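Local structure of alginate lyase A1-II' (2CWS) at residues Trp15-Pro20 / Pro66-Arg71; Gly87-Lys92 / Ile166-Gly171; Lys96-Pro101 / Ser215-Leu220; Gln133-Val138 / His150-Gly155. The protein depolymerises alginate as a polysaccharide lyase of family 7, presumably by the beta-elimination common to such lyases. One frame throughout, in Å; residues are numbered along the deposited sequence.

Contact 1 of 4, residues Trp15-Pro20 / Pro66-Arg71; sequences WKLQLP and PRSELR. With SO4 (sulfate ion), chain C; SO4 (sulfate ion), chain B.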
loop_
_atom_site.group_PDB
_atom_site.type_symbol
_atom_site.label_atom_id
_atom_site.label_comp_id
_atom_site.label_asym_id
_atom_site.label_seq_id
_atom_site.Cartn_x
_atom_site.Cartn_y
_atom_site.Cartn_z
ATOM N N TRP A 15 4.517 -6.760 9.261
ATOM C CA TRP A 15 3.413 -6.640 8.315
ATOM C C TRP A 15 2.369 -7.712 8.636
ATOM O O TRP A 15 2.778 -8.831 8.999
ATOM C CB TRP A 15 3.878 -6.866 6.883
ATOM C CG TRP A 15 4.867 -5.887 6.315
ATOM C CD1 TRP A 15 6.218 -6.026 6.222
ATOM C CD2 TRP A 15 4.570 -4.592 5.750
ATOM N NE1 TRP A 15 6.787 -4.926 5.633
ATOM C CE2 TRP A 15 5.790 -4.031 5.324
ATOM C CE3 TRP A 15 3.363 -3.871 5.546
ATOM C CZ2 TRP A 15 5.859 -2.775 4.708
ATOM C CZ3 TRP A 15 3.440 -2.630 4.938
ATOM C CH2 TRP A 15 4.674 -2.113 4.543
ATOM N N LYS A 16 1.110 -7.426 8.403
ATOM C CA LYS A 16 0.085 -8.473 8.300
ATOM C C LYS A 16 -0.463 -8.413 6.883
ATOM O O LYS A 16 -0.305 -7.391 6.180
ATOM C CB LYS A 16 -1.019 -8.348 9.352
ATOM C CG LYS A 16 -1.892 -7.125 9.204
ATOM C CD LYS A 16 -3.017 -7.121 10.249
ATOM C CE LYS A 16 -3.863 -5.863 10.159
ATOM N NZ LYS A 16 -5.039 -5.965 11.048
ATOM N N LEU A 17 -1.102 -9.484 6.421
ATOM C CA LEU A 17 -1.607 -9.572 5.080
ATOM C C LEU A 17 -3.125 -9.634 5.072
ATOM O O LEU A 17 -3.717 -10.430 5.814
ATOM C CB LEU A 17 -1.053 -10.864 4.415
ATOM C CG LEU A 17 -1.581 -11.205 2.999
ATOM C CD1 LEU A 17 -1.194 -10.169 1.956
ATOM C CD2 LEU A 17 -1.053 -12.581 2.634
ATOM N N GLN A 18 -3.736 -8.816 4.234
ATOM C CA GLN A 18 -5.184 -8.762 4.041
ATOM C C GLN A 18 -5.513 -9.394 2.698
ATOM O O GLN A 18 -4.905 -9.012 1.676
ATOM C CB GLN A 18 -5.642 -7.285 4.135
ATOM C CG GLN A 18 -5.364 -6.719 5.504
ATOM C CD GLN A 18 -5.570 -5.239 5.614
ATOM O OE1 GLN A 18 -5.250 -4.520 4.635
ATOM N NE2 GLN A 18 -6.033 -4.777 6.755
ATOM N N LEU A 19 -6.462 -10.323 2.712
ATOM C CA LEU A 19 -6.788 -11.133 1.528
ATOM C C LEU A 19 -8.094 -10.767 0.880
ATOM O O LEU A 19 -8.986 -10.200 1.511
ATOM C CB LEU A 19 -6.835 -12.621 1.961
ATOM C CG LEU A 19 -5.489 -13.170 2.437
ATOM C CD1 LEU A 19 -5.749 -14.593 3.016
ATOM C CD2 LEU A 19 -4.461 -13.196 1.354
ATOM N N PRO A 20 -8.274 -11.207 -0.365
ATOM C CA PRO A 20 -9.516 -10.947 -1.103
ATOM C C PRO A 20 -10.437 -12.148 -1.170
ATOM O O PRO A 20 -11.288 -12.222 -2.060
ATOM C CB PRO A 20 -8.985 -10.607 -2.506
ATOM C CG PRO A 20 -7.834 -11.558 -2.667
ATOM C CD PRO A 20 -7.226 -11.685 -1.288
ATOM N N PRO A 66 -11.516 -5.131 -3.768
ATOM C CA PRO A 66 -10.786 -6.229 -3.103
ATOM C C PRO A 66 -9.266 -5.997 -3.131
ATOM O O PRO A 66 -8.735 -5.216 -3.961
ATOM C CB PRO A 66 -11.161 -7.440 -3.989
ATOM C CG PRO A 66 -11.282 -6.811 -5.377
ATOM C CD PRO A 66 -11.890 -5.451 -5.143
ATOM N N ARG A 67 -8.569 -6.683 -2.236
ATOM C CA ARG A 67 -7.114 -6.510 -2.139
ATOM C C ARG A 67 -6.449 -7.808 -1.693
ATOM O O ARG A 67 -7.011 -8.609 -0.945
ATOM C CB ARG A 67 -6.746 -5.398 -1.151
ATOM C CG ARG A 67 -6.909 -5.809 0.322
ATOM C CD ARG A 67 -6.876 -4.587 1.202
ATOM N NE ARG A 67 -8.111 -3.785 1.166
ATOM C CZ ARG A 67 -8.224 -2.478 1.187
ATOM N NH1 ARG A 67 -7.155 -1.673 1.066
ATOM N NH2 ARG A 67 -9.454 -1.964 1.293
ATOM N N SER A 68 -5.186 -7.903 -2.107
ATOM C CA SER A 68 -4.192 -8.781 -1.445
ATOM C C SER A 68 -3.071 -7.797 -1.089
ATOM O O SER A 68 -2.366 -7.358 -1.995
ATOM C CB SER A 68 -3.726 -9.879 -2.391
ATOM O OG SER A 68 -2.747 -10.652 -1.718
ATOM N N GLU A 69 -2.999 -7.386 0.185
ATOM C CA GLU A 69 -2.246 -6.180 0.507
ATOM C C GLU A 69 -1.646 -6.336 1.920
ATOM O O GLU A 69 -2.353 -6.776 2.831
ATOM C CB GLU A 69 -3.124 -4.939 0.390
ATOM C CG GLU A 69 -2.386 -3.598 0.451
ATOM C CD GLU A 69 -3.316 -2.405 0.381
ATOM O OE1 GLU A 69 -4.431 -2.456 0.950
ATOM O OE2 GLU A 69 -2.916 -1.381 -0.237
ATOM N N LEU A 70 -0.373 -5.935 2.064
ATOM C CA LEU A 70 0.246 -5.889 3.368
ATOM C C LEU A 70 -0.097 -4.592 4.078
ATOM O O LEU A 70 -0.224 -3.535 3.457
ATOM C CB LEU A 70 1.791 -5.974 3.227
ATOM C CG LEU A 70 2.322 -7.230 2.616
ATOM C CD1 LEU A 70 3.814 -7.122 2.363
ATOM C CD2 LEU A 70 2.019 -8.490 3.499
ATOM N N ARG A 71 -0.221 -4.681 5.391
ATOM C CA ARG A 71 -0.589 -3.586 6.297
ATOM C C ARG A 71 0.468 -3.530 7.377
ATOM O O ARG A 71 0.694 -4.533 8.101
ATOM C CB ARG A 71 -2.004 -3.941 6.849
ATOM C CG ARG A 71 -2.707 -2.889 7.714
ATOM C CD ARG A 71 -2.086 -2.594 9.100
ATOM N NE ARG A 71 -3.118 -1.969 9.919
ATOM C CZ ARG A 71 -2.880 -1.184 10.957
ATOM N NH1 ARG A 71 -1.632 -0.921 11.357
ATOM N NH2 ARG A 71 -3.934 -0.642 11.596
HETATM S S SO4 C . -6.818 -2.628 10.610
HETATM O O1 SO4 C . -5.782 -2.842 9.442
HETATM O O2 SO4 C . -6.614 -3.654 11.570
HETATM O O3 SO4 C . -6.709 -1.362 11.157
HETATM O O4 SO4 C . -8.070 -2.753 9.844
HETATM S S SO4 B . -9.007 1.804 1.739
HETATM O O1 SO4 B . -7.558 1.178 1.794
HETATM O O2 SO4 B . -9.211 2.796 2.772
HETATM O O3 SO4 B . -9.213 2.447 0.495
HETATM O O4 SO4 B . -9.990 0.743 1.928
HETATM O O HOH W 1 -10.159 -7.514 0.136
#
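Lys16-Gln18 and Glu69-Arg71 run antiparallel in one sheet of the beta sandwich (jelly roll) of the family 7 lyases. Four backbone hydrogen bonds close the pairs Lys16-Arg71 and Gln18-Glu69, among them Gln18 N to Glu69 O at 2.8 Å. Beyond Leu19 a water continues the join, donating to Leu19 O and accepting from Arg67 N.

Apolar contacts gather about Leu70. Trp15 crosses it at about a right angle, CE3 3.5 Å from Leu70 CB, while Leu70 CD1 sits over one ring face, offset toward the rim. Leu70 CD2 meets Leu17 CD1 at 3.9 Å, and Leu223 of the facing sheet packs on both Trp15 and Leu70.

The face of Lys16, Gln18, Glu69 and Arg71 is polar. Lys16 and Arg71 lie side by side and share a sulfate as counter-ion: Lys16 NZ donates to O2 (2.8 Å), and Arg71 NE reaches O1 (2.8 Å) at the guanidinium edge. Glu26 is a second partner of Lys16 NZ, and Lys201 and Glu26 hold the Gln18 amide. Arg67, bent at chi3 (75°, which places NE), bridges to the syn side of Glu69 OE1 through NH1 (2.8 Å) and binds a second sulfate, NH2 to O4 at 2.8 Å.

Contact 2 of 4, residues Gly87-Lys92 / Ile166-Gly171; sequences GTHTMK and IRVTDG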
loop_
_atom_site.group_PDB
_atom_site.type_symbol
_atom_site.label_atom_id
_atom_site.label_comp_id
_atom_site.label_asym_id
_atom_site.label_seq_id
_atom_site.Cartn_x
_atom_site.Cartn_y
_atom_site.Cartn_z
ATOM N N GLY A 87 8.786 13.565 12.784
ATOM C CA GLY A 87 9.890 12.638 12.520
ATOM C C GLY A 87 9.851 12.152 11.082
ATOM O O GLY A 87 9.105 12.712 10.246
ATOM N N THR A 88 10.619 11.103 10.796
ATOM C CA THR A 88 10.771 10.585 9.442
ATOM C C THR A 88 10.356 9.138 9.374
ATOM O O THR A 88 10.727 8.318 10.195
ATOM C CB THR A 88 12.231 10.771 8.984
ATOM O OG1 THR A 88 12.482 12.165 8.818
ATOM C CG2 THR A 88 12.492 10.098 7.663
ATOM N N HIS A 89 9.535 8.852 8.360
ATOM C CA HIS A 89 8.862 7.570 8.197
ATOM C C HIS A 89 8.939 7.207 6.728
ATOM O O HIS A 89 8.316 7.934 5.915
ATOM C CB HIS A 89 7.384 7.736 8.610
ATOM C CG HIS A 89 7.281 8.375 9.983
ATOM N ND1 HIS A 89 7.569 7.671 11.130
ATOM C CD2 HIS A 89 7.051 9.657 10.332
ATOM C CE1 HIS A 89 7.443 8.494 12.166
ATOM N NE2 HIS A 89 7.131 9.704 11.692
ATOM N N THR A 90 9.688 6.167 6.361
ATOM C CA THR A 90 10.004 5.940 4.963
ATOM C C THR A 90 9.796 4.489 4.574
ATOM O O THR A 90 10.374 3.605 5.195
ATOM C CB THR A 90 11.477 6.304 4.684
ATOM O OG1 THR A 90 11.598 7.698 5.076
ATOM C CG2 THR A 90 11.796 6.150 3.198
ATOM N N MET A 91 9.042 4.265 3.506
ATOM C CA MET A 91 8.936 2.940 2.878
ATOM C C MET A 91 9.639 2.979 1.542
ATOM O O MET A 91 9.436 3.914 0.753
ATOM C CB MET A 91 7.446 2.600 2.715
ATOM C CG MET A 91 7.282 1.283 1.934
ATOM S SD MET A 91 5.578 0.656 1.961
ATOM C CE MET A 91 4.773 1.993 1.009
ATOM N N LYS A 92 10.436 1.975 1.292
ATOM C CA LYS A 92 11.073 1.775 0.005
ATOM C C LYS A 92 10.662 0.412 -0.528
ATOM O O LYS A 92 10.575 -0.554 0.223
ATOM C CB LYS A 92 12.611 1.791 0.070
ATOM C CG LYS A 92 13.136 3.092 0.621
ATOM C CD LYS A 92 14.673 2.986 0.638
ATOM C CE LYS A 92 15.096 2.430 -0.716
ATOM N NZ LYS A 92 16.557 2.296 -0.882
ATOM N N ILE A 166 8.185 6.255 -0.395
ATOM C CA ILE A 166 7.164 7.157 0.156
ATOM C C ILE A 166 7.644 7.549 1.551
ATOM O O ILE A 166 7.878 6.650 2.372
ATOM C CB ILE A 166 5.755 6.560 0.238
ATOM C CG1 ILE A 166 5.370 5.918 -1.098
ATOM C CG2 ILE A 166 4.783 7.625 0.666
ATOM C CD1 ILE A 166 3.975 5.250 -1.046
ATOM N N ARG A 167 7.844 8.834 1.772
ATOM C CA ARG A 167 8.397 9.335 3.053
ATOM C C ARG A 167 7.517 10.408 3.600
ATOM O O ARG A 167 7.109 11.306 2.867
ATOM C CB ARG A 167 9.836 9.888 2.813
ATOM C CG ARG A 167 10.399 10.607 4.029
ATOM C CD ARG A 167 11.879 10.925 3.806
ATOM N NE ARG A 167 12.190 11.863 2.716
ATOM C CZ ARG A 167 12.418 13.163 2.870
ATOM N NH1 ARG A 167 12.304 13.774 4.056
ATOM N NH2 ARG A 167 12.741 13.891 1.806
ATOM N N VAL A 168 7.284 10.363 4.904
ATOM C CA VAL A 168 6.749 11.502 5.615
ATOM C C VAL A 168 7.859 12.043 6.513
ATOM O O VAL A 168 8.418 11.268 7.304
ATOM C CB VAL A 168 5.520 11.119 6.499
ATOM C CG1 VAL A 168 5.159 12.229 7.479
ATOM C CG2 VAL A 168 4.331 10.770 5.604
ATOM N N THR A 169 8.137 13.323 6.427
ATOM C CA THR A 169 8.985 13.995 7.406
ATOM C C THR A 169 8.239 15.212 7.881
ATOM O O THR A 169 7.944 16.126 7.080
ATOM C CB THR A 169 10.363 14.380 6.839
ATOM O OG1 THR A 169 11.079 13.171 6.546
ATOM C CG2 THR A 169 11.167 15.190 7.878
ATOM N N ASP A 170 7.897 15.267 9.148
ATOM C CA ASP A 170 7.291 16.462 9.756
ATOM C C ASP A 170 6.114 16.985 8.944
ATOM O O ASP A 170 5.982 18.183 8.628
ATOM C CB ASP A 170 8.380 17.522 9.989
ATOM C CG ASP A 170 9.436 17.064 10.976
ATOM O OD1 ASP A 170 10.604 17.502 10.829
ATOM O OD2 ASP A 170 9.078 16.256 11.874
ATOM N N GLY A 171 5.209 16.034 8.582
ATOM C CA GLY A 171 3.948 16.485 7.963
ATOM C C GLY A 171 4.026 16.805 6.478
ATOM O O GLY A 171 3.013 17.320 5.950
#
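Thr88 OG1 and Thr169 OG1 share a hydrogen bond of 2.9 Å across a non-hydrogen-bonded antiparallel pair; either could be the donor. Thr169 OG1 also accepts from Arg167 NH1 at 2.8 Å, in the guanidinium plane; the Arg167 chain turns at chi3 (64°) after running alongside Thr90, whose OG1 lies 3.3 Å from Arg167 CG. The guanidinium has a further, cation-pi neighbour in Tyr174.

Backbone groups are satisfied in reciprocal pairs: His89 N and O bond to Val168 O and N, and Met91 N and O to Ile166 O and N. These strands, 88-99 and 162-169, are neighbours in one antiparallel sheet of the beta sandwich, and on its inner face Met91 CE meets Ile166 CD1 at 3.9 Å beside Ala109 of the other sheet.

Where the pairing ends, Asp170 binds Gly87 twice. Its N donates to Gly87 O (3.0 Å), and its OD2 accepts from Gly87 N at 2.9 Å, on the syn side but 31° out of the carboxylate plane. His89 spends both ring nitrogens on its own surroundings, ND1 with His227 ND1 and NE2 with Gln86 O, while Trp83 stacks on the ring.

Contact 3 of 4, residues Lys96-Pro101 / Ser215-Leu220; sequences KTVQLP and SAIAKL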
loop_
_atom_site.group_PDB
_atom_site.type_symbol
_atom_site.label_atom_id
_atom_site.label_comp_id
_atom_site.label_asym_id
_atom_site.label_seq_id
_atom_site.Cartn_x
_atom_site.Cartn_y
_atom_site.Cartn_z
ATOM N N LYS A 96 6.745 -4.526 -9.590
ATOM C CA LYS A 96 6.146 -4.347 -10.896
ATOM C C LYS A 96 4.683 -4.795 -10.827
ATOM O O LYS A 96 4.311 -5.566 -9.958
ATOM C CB LYS A 96 6.829 -5.134 -12.038
ATOM C CG LYS A 96 6.885 -6.650 -11.790
ATOM C CD LYS A 96 7.248 -7.450 -13.024
ATOM C CE LYS A 96 8.685 -7.178 -13.361
ATOM N NZ LYS A 96 9.034 -7.801 -14.704
ATOM N N THR A 97 3.907 -4.268 -11.772
ATOM C CA THR A 97 2.529 -4.770 -11.946
ATOM C C THR A 97 2.556 -5.635 -13.171
ATOM O O THR A 97 2.959 -5.211 -14.262
ATOM C CB THR A 97 1.565 -3.586 -12.020
ATOM O OG1 THR A 97 1.504 -2.963 -10.726
ATOM C CG2 THR A 97 0.151 -4.066 -12.351
ATOM N N VAL A 98 2.088 -6.876 -12.998
ATOM C CA VAL A 98 2.172 -7.911 -14.030
ATOM C C VAL A 98 0.896 -7.986 -14.851
ATOM O O VAL A 98 0.974 -8.234 -16.061
ATOM C CB VAL A 98 2.444 -9.276 -13.347
ATOM C CG1 VAL A 98 2.316 -10.440 -14.342
ATOM C CG2 VAL A 98 3.820 -9.268 -12.652
ATOM N N GLN A 99 -0.254 -7.851 -14.198
ATOM C CA GLN A 99 -1.546 -8.051 -14.852
ATOM C C GLN A 99 -2.540 -7.097 -14.176
ATOM O O GLN A 99 -2.509 -6.949 -12.947
ATOM C CB GLN A 99 -2.019 -9.511 -14.675
ATOM C CG GLN A 99 -3.388 -9.769 -15.306
ATOM C CD GLN A 99 -3.771 -11.224 -15.056
ATOM O OE1 GLN A 99 -3.085 -12.149 -15.545
ATOM N NE2 GLN A 99 -4.881 -11.491 -14.367
ATOM N N LEU A 100 -3.374 -6.486 -15.001
ATOM C CA LEU A 100 -4.390 -5.551 -14.534
ATOM C C LEU A 100 -5.771 -6.138 -14.702
ATOM O O LEU A 100 -5.991 -7.019 -15.552
ATOM C CB LEU A 100 -4.272 -4.262 -15.381
ATOM C CG LEU A 100 -3.088 -3.378 -15.020
ATOM C CD1 LEU A 100 -2.857 -2.341 -16.124
ATOM C CD2 LEU A 100 -3.270 -2.741 -13.646
ATOM N N PRO A 101 -6.752 -5.629 -13.954
ATOM C CA PRO A 101 -8.143 -5.933 -14.215
ATOM C C PRO A 101 -8.610 -5.173 -15.437
ATOM O O PRO A 101 -7.887 -4.311 -15.967
ATOM C CB PRO A 101 -8.870 -5.440 -12.953
ATOM C CG PRO A 101 -8.076 -4.183 -12.622
ATOM C CD PRO A 101 -6.624 -4.557 -12.928
ATOM N N SER A 215 -8.760 -10.011 -12.896
ATOM C CA SER A 215 -7.938 -10.047 -11.660
ATOM C C SER A 215 -6.617 -9.319 -11.959
ATOM O O SER A 215 -6.269 -9.082 -13.108
ATOM C CB SER A 215 -7.667 -11.481 -11.229
ATOM O OG SER A 215 -6.894 -12.206 -12.201
ATOM N N ALA A 216 -5.890 -9.024 -10.899
ATOM C CA ALA A 216 -4.607 -8.348 -11.035
ATOM C C ALA A 216 -3.505 -9.123 -10.314
ATOM O O ALA A 216 -3.764 -9.884 -9.371
ATOM C CB ALA A 216 -4.671 -6.936 -10.444
ATOM N N ILE A 217 -2.289 -8.897 -10.794
ATOM C CA ILE A 217 -1.076 -9.432 -10.173
ATOM C C ILE A 217 -0.094 -8.288 -10.005
ATOM O O ILE A 217 0.224 -7.613 -10.986
ATOM C CB ILE A 217 -0.421 -10.519 -11.029
ATOM C CG1 ILE A 217 -1.357 -11.719 -11.267
ATOM C CG2 ILE A 217 0.898 -10.966 -10.405
ATOM C CD1 ILE A 217 -0.859 -12.683 -12.354
ATOM N N ALA A 218 0.406 -8.126 -8.785
ATOM C CA ALA A 218 1.503 -7.190 -8.525
ATOM C C ALA A 218 2.609 -7.955 -7.806
ATOM O O ALA A 218 2.328 -8.918 -7.078
ATOM C CB ALA A 218 1.063 -6.011 -7.658
ATOM N N LYS A 219 3.857 -7.526 -8.025
ATOM C CA LYS A 219 5.018 -8.147 -7.455
ATOM C C LYS A 219 5.889 -7.166 -6.707
ATOM O O LYS A 219 5.985 -5.982 -7.114
ATOM C CB LYS A 219 5.909 -8.736 -8.593
ATOM C CG LYS A 219 5.349 -10.025 -9.137
ATOM C CD LYS A 219 6.233 -10.591 -10.269
ATOM C CE LYS A 219 5.842 -12.036 -10.558
ATOM N NZ LYS A 219 6.733 -12.648 -11.613
ATOM N N LEU A 220 6.544 -7.670 -5.669
ATOM C CA LEU A 220 7.599 -6.929 -4.970
ATOM C C LEU A 220 8.860 -7.805 -4.944
ATOM O O LEU A 220 8.812 -8.991 -4.675
ATOM C CB LEU A 220 7.184 -6.573 -3.545
ATOM C CG LEU A 220 6.003 -5.567 -3.453
ATOM C CD1 LEU A 220 5.582 -5.371 -2.020
ATOM C CD2 LEU A 220 6.371 -4.240 -4.079
HETATM O O HOH W 2 -7.600 -9.478 -15.673
#
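Val98 and Gln99 both face Ile217 across a classic beta bulge, which shifts the antiparallel register by one residue between Thr97 and Gln99. Among the backbone bonds, Ile217 O takes two donors: Val98 N at 2.8 Å and Gln99 N at a longer 3.3 Å, the latter on a lone pair in the carbonyl plane. Ile217 N returns a bond to Gln99 O, and Lys96 and Lys219 pair reciprocally before the bulge.

One side chain adds a bond of its own. Gln99, extended with CG anti to the backbone N (chi1 178°), carries NE2 to 3.1 Å from Ser215 O; the N-H points straight at the oxygen, yet the donor stands well above the carbonyl plane. A water then links Leu100 O to Ser215 N.

Apolar packing fills in around the bulge. Val98 CB lies 3.7 Å from Ile217 CG2, and Val98 CG2 touches the aliphatic part of Lys219 at CD (3.6 Å). Beyond the bulge, Pro101 CD meets Ala216 CB at 4.0 Å, close to Ile106 and Val206 of the other sheet of the sandwich.

Lys219 thus gives its methylenes to Val98 while NZ forms salt bridges with Asp44 and Asp46, and two N-H groups on one carbonyl let the strands stay bonded through the change of register.

Contact 4 of 4, residues Gln133-Val138 / His150-Gly155; sequences QLDMQV and HNYFTG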
loop_
_atom_site.group_PDB
_atom_site.type_symbol
_atom_site.label_atom_id
_atom_site.label_comp_id
_atom_site.label_asym_id
_atom_site.label_seq_id
_atom_site.Cartn_x
_atom_site.Cartn_y
_atom_site.Cartn_z
ATOM N N GLN A 133 1.527 5.034 -16.617
ATOM C CA GLN A 133 1.681 6.170 -15.706
ATOM C C GLN A 133 1.358 5.666 -14.287
ATOM O O GLN A 133 0.415 4.895 -14.086
ATOM C CB GLN A 133 0.691 7.245 -16.126
ATOM C CG GLN A 133 0.230 8.112 -15.021
ATOM C CD GLN A 133 -0.753 9.169 -15.422
ATOM O OE1 GLN A 133 -0.373 10.147 -16.067
ATOM N NE2 GLN A 133 -2.029 8.962 -15.049
ATOM N N LEU A 134 2.156 6.149 -13.333
ATOM C CA LEU A 134 1.761 5.979 -11.930
ATOM C C LEU A 134 1.424 7.346 -11.375
ATOM O O LEU A 134 2.081 8.359 -11.694
ATOM C CB LEU A 134 2.881 5.304 -11.140
ATOM C CG LEU A 134 2.381 4.894 -9.713
ATOM C CD1 LEU A 134 2.813 3.490 -9.363
ATOM C CD2 LEU A 134 2.891 5.953 -8.742
ATOM N N ASP A 135 0.380 7.426 -10.574
ATOM C CA ASP A 135 -0.083 8.654 -9.947
ATOM C C ASP A 135 0.032 8.472 -8.434
ATOM O O ASP A 135 -0.702 7.658 -7.863
ATOM C CB ASP A 135 -1.524 8.902 -10.359
ATOM C CG ASP A 135 -2.134 10.166 -9.794
ATOM O OD1 ASP A 135 -1.468 10.974 -9.128
ATOM O OD2 ASP A 135 -3.377 10.298 -10.063
ATOM N N MET A 136 0.960 9.190 -7.812
ATOM C CA MET A 136 1.024 9.218 -6.345
ATOM C C MET A 136 0.064 10.273 -5.860
ATOM O O MET A 136 0.370 11.471 -5.872
ATOM C CB MET A 136 2.406 9.762 -5.910
ATOM C CG MET A 136 3.422 8.644 -6.012
ATOM S SD MET A 136 3.227 7.372 -4.754
ATOM C CE MET A 136 4.957 6.978 -4.552
ATOM N N GLN A 137 -1.105 9.857 -5.451
ATOM C CA GLN A 137 -2.188 10.754 -5.043
ATOM C C GLN A 137 -2.043 11.036 -3.552
ATOM O O GLN A 137 -1.891 10.113 -2.758
ATOM C CB GLN A 137 -3.543 10.075 -5.308
ATOM C CG GLN A 137 -3.739 9.819 -6.797
ATOM C CD GLN A 137 -5.050 9.141 -7.185
ATOM O OE1 GLN A 137 -5.336 8.971 -8.410
ATOM N NE2 GLN A 137 -5.837 8.725 -6.273
ATOM N N VAL A 138 -2.087 12.316 -3.200
ATOM C CA VAL A 138 -2.008 12.713 -1.776
ATOM C C VAL A 138 -3.290 13.418 -1.421
ATOM O O VAL A 138 -3.653 14.455 -2.031
ATOM C CB VAL A 138 -0.780 13.602 -1.480
ATOM C CG1 VAL A 138 -0.710 13.887 0.004
ATOM C CG2 VAL A 138 0.513 12.940 -1.961
ATOM N N HIS A 150 -2.598 15.221 -7.320
ATOM C CA HIS A 150 -2.054 14.170 -8.170
ATOM C C HIS A 150 -0.597 14.448 -8.449
ATOM O O HIS A 150 -0.159 15.606 -8.519
ATOM C CB HIS A 150 -2.858 14.111 -9.487
ATOM C CG HIS A 150 -4.290 13.743 -9.215
ATOM N ND1 HIS A 150 -4.724 12.459 -9.285
ATOM C CD2 HIS A 150 -5.373 14.453 -8.797
ATOM C CE1 HIS A 150 -6.006 12.380 -8.949
ATOM N NE2 HIS A 150 -6.423 13.606 -8.675
ATOM N N ASN A 151 0.176 13.370 -8.624
ATOM C CA ASN A 151 1.614 13.480 -8.933
ATOM C C ASN A 151 1.925 12.397 -9.959
ATOM O O ASN A 151 2.010 11.195 -9.600
ATOM C CB ASN A 151 2.480 13.298 -7.682
ATOM C CG ASN A 151 2.213 14.407 -6.661
ATOM O OD1 ASN A 151 2.774 15.522 -6.778
ATOM N ND2 ASN A 151 1.332 14.159 -5.686
ATOM N N TYR A 152 2.061 12.800 -11.202
ATOM C CA TYR A 152 2.119 11.840 -12.310
ATOM C C TYR A 152 3.562 11.514 -12.716
ATOM O O TYR A 152 4.377 12.456 -12.890
ATOM C CB TYR A 152 1.408 12.402 -13.557
ATOM C CG TYR A 152 -0.084 12.618 -13.273
ATOM C CD1 TYR A 152 -0.644 13.871 -13.191
ATOM C CD2 TYR A 152 -0.906 11.500 -13.072
ATOM C CE1 TYR A 152 -2.060 13.997 -12.934
ATOM C CE2 TYR A 152 -2.276 11.590 -12.813
ATOM C CZ TYR A 152 -2.812 12.848 -12.747
ATOM O OH TYR A 152 -4.165 13.032 -12.461
ATOM N N PHE A 153 3.809 10.221 -12.868
ATOM C CA PHE A 153 5.093 9.702 -13.329
ATOM C C PHE A 153 4.817 9.023 -14.663
ATOM O O PHE A 153 4.195 7.949 -14.721
ATOM C CB PHE A 153 5.677 8.714 -12.294
ATOM C CG PHE A 153 5.946 9.394 -10.970
ATOM C CD1 PHE A 153 4.919 9.464 -9.996
ATOM C CD2 PHE A 153 7.163 9.975 -10.728
ATOM C CE1 PHE A 153 5.203 10.140 -8.797
ATOM C CE2 PHE A 153 7.448 10.599 -9.522
ATOM C CZ PHE A 153 6.470 10.670 -8.569
ATOM N N THR A 154 5.308 9.648 -15.711
ATOM C CA THR A 154 5.088 9.220 -17.076
ATOM C C THR A 154 6.064 8.129 -17.497
ATOM O O THR A 154 7.285 8.260 -17.311
ATOM C CB THR A 154 5.257 10.435 -18.003
ATOM O OG1 THR A 154 4.277 11.396 -17.629
ATOM C CG2 THR A 154 5.066 10.056 -19.448
ATOM N N GLY A 155 5.519 7.042 -18.104
ATOM C CA GLY A 155 6.306 6.020 -18.808
ATOM C C GLY A 155 6.355 4.687 -18.068
ATOM O O GLY A 155 6.927 3.723 -18.596
HETATM O O HOH W 3 1.681 10.728 -17.622
HETATM O O HOH W 4 -5.960 11.095 -12.204
#
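Asp135 reaches across to His150 and Asn151 with both carboxylate oxygens. OD2 accepts from His150 ND1 at 2.7 Å through its syn lone pair; the bond is nearly straight (173°), and the oxygen lies in the imidazole plane. OD1 takes the backbone N of Asn151 at 2.9 Å, met nearly along its C-O bond. Two bonds to successive residues thus fix the rotation of the carboxylate, which lies alongside the Tyr152 ring, OD2 3.2 Å from Tyr152 CE2. Such a buried carboxylate beside the ring would probably stabilise a protonated His150.

Gln133 approaches Tyr152 too, its amide and the ring planes only 28° apart, with Gln133 CD 3.3 Å from Tyr152 CD2. A water joins Gln133 OE1 to Thr154 OG1.

What positions these groups is the beta hairpin of strands 133-139 and 148-154. Leu134 and Phe153 bond reciprocally through their backbones, and Met136 N donates to Asn151 O. Asn151 adds its own side chain: ND2 meets Met136 O at 2.9 Å, the oxygen lying in the amide plane. On the face away from Asp135, Leu134 CD2 stands 4.2 Å from Phe153 CD1.

Strand 120-130 pairs with the other edge of strand 133-139, while Met177 of strand 172-177 in the facing sheet packs on Leu134 and Phe153, and strand 180-185 touches Phe153 through Asp180; Arg182 makes a cation-pi contact with Phe153 and a hydrogen bond to Tyr152 O.

In the fold
Contacts 1 and 4 share one sheet of the sandwich (centres about 23 Å apart), contacts 2 and 3 the other, at opposite ends of strand 88-99 (centres about 26 Å apart). The sheets touch at Trp15 CH2 to Met91 SD, 3.9 Å, between contacts 1 and 2, and at Ile166 CG1 to Met136 CE (one of two conformers), 3.6 Å, between contacts 2 and 4. Contact 3 lies about 14 Å from contact 1, centre to centre. Contact 4 is nested in the loops closed by contacts 2 and 3. Both sulfates, probably from the crystallisation liquor, lie at contact 1, with His112 and Tyr205 as further partners; anions held there are consistent with a cleft for the acidic polymer.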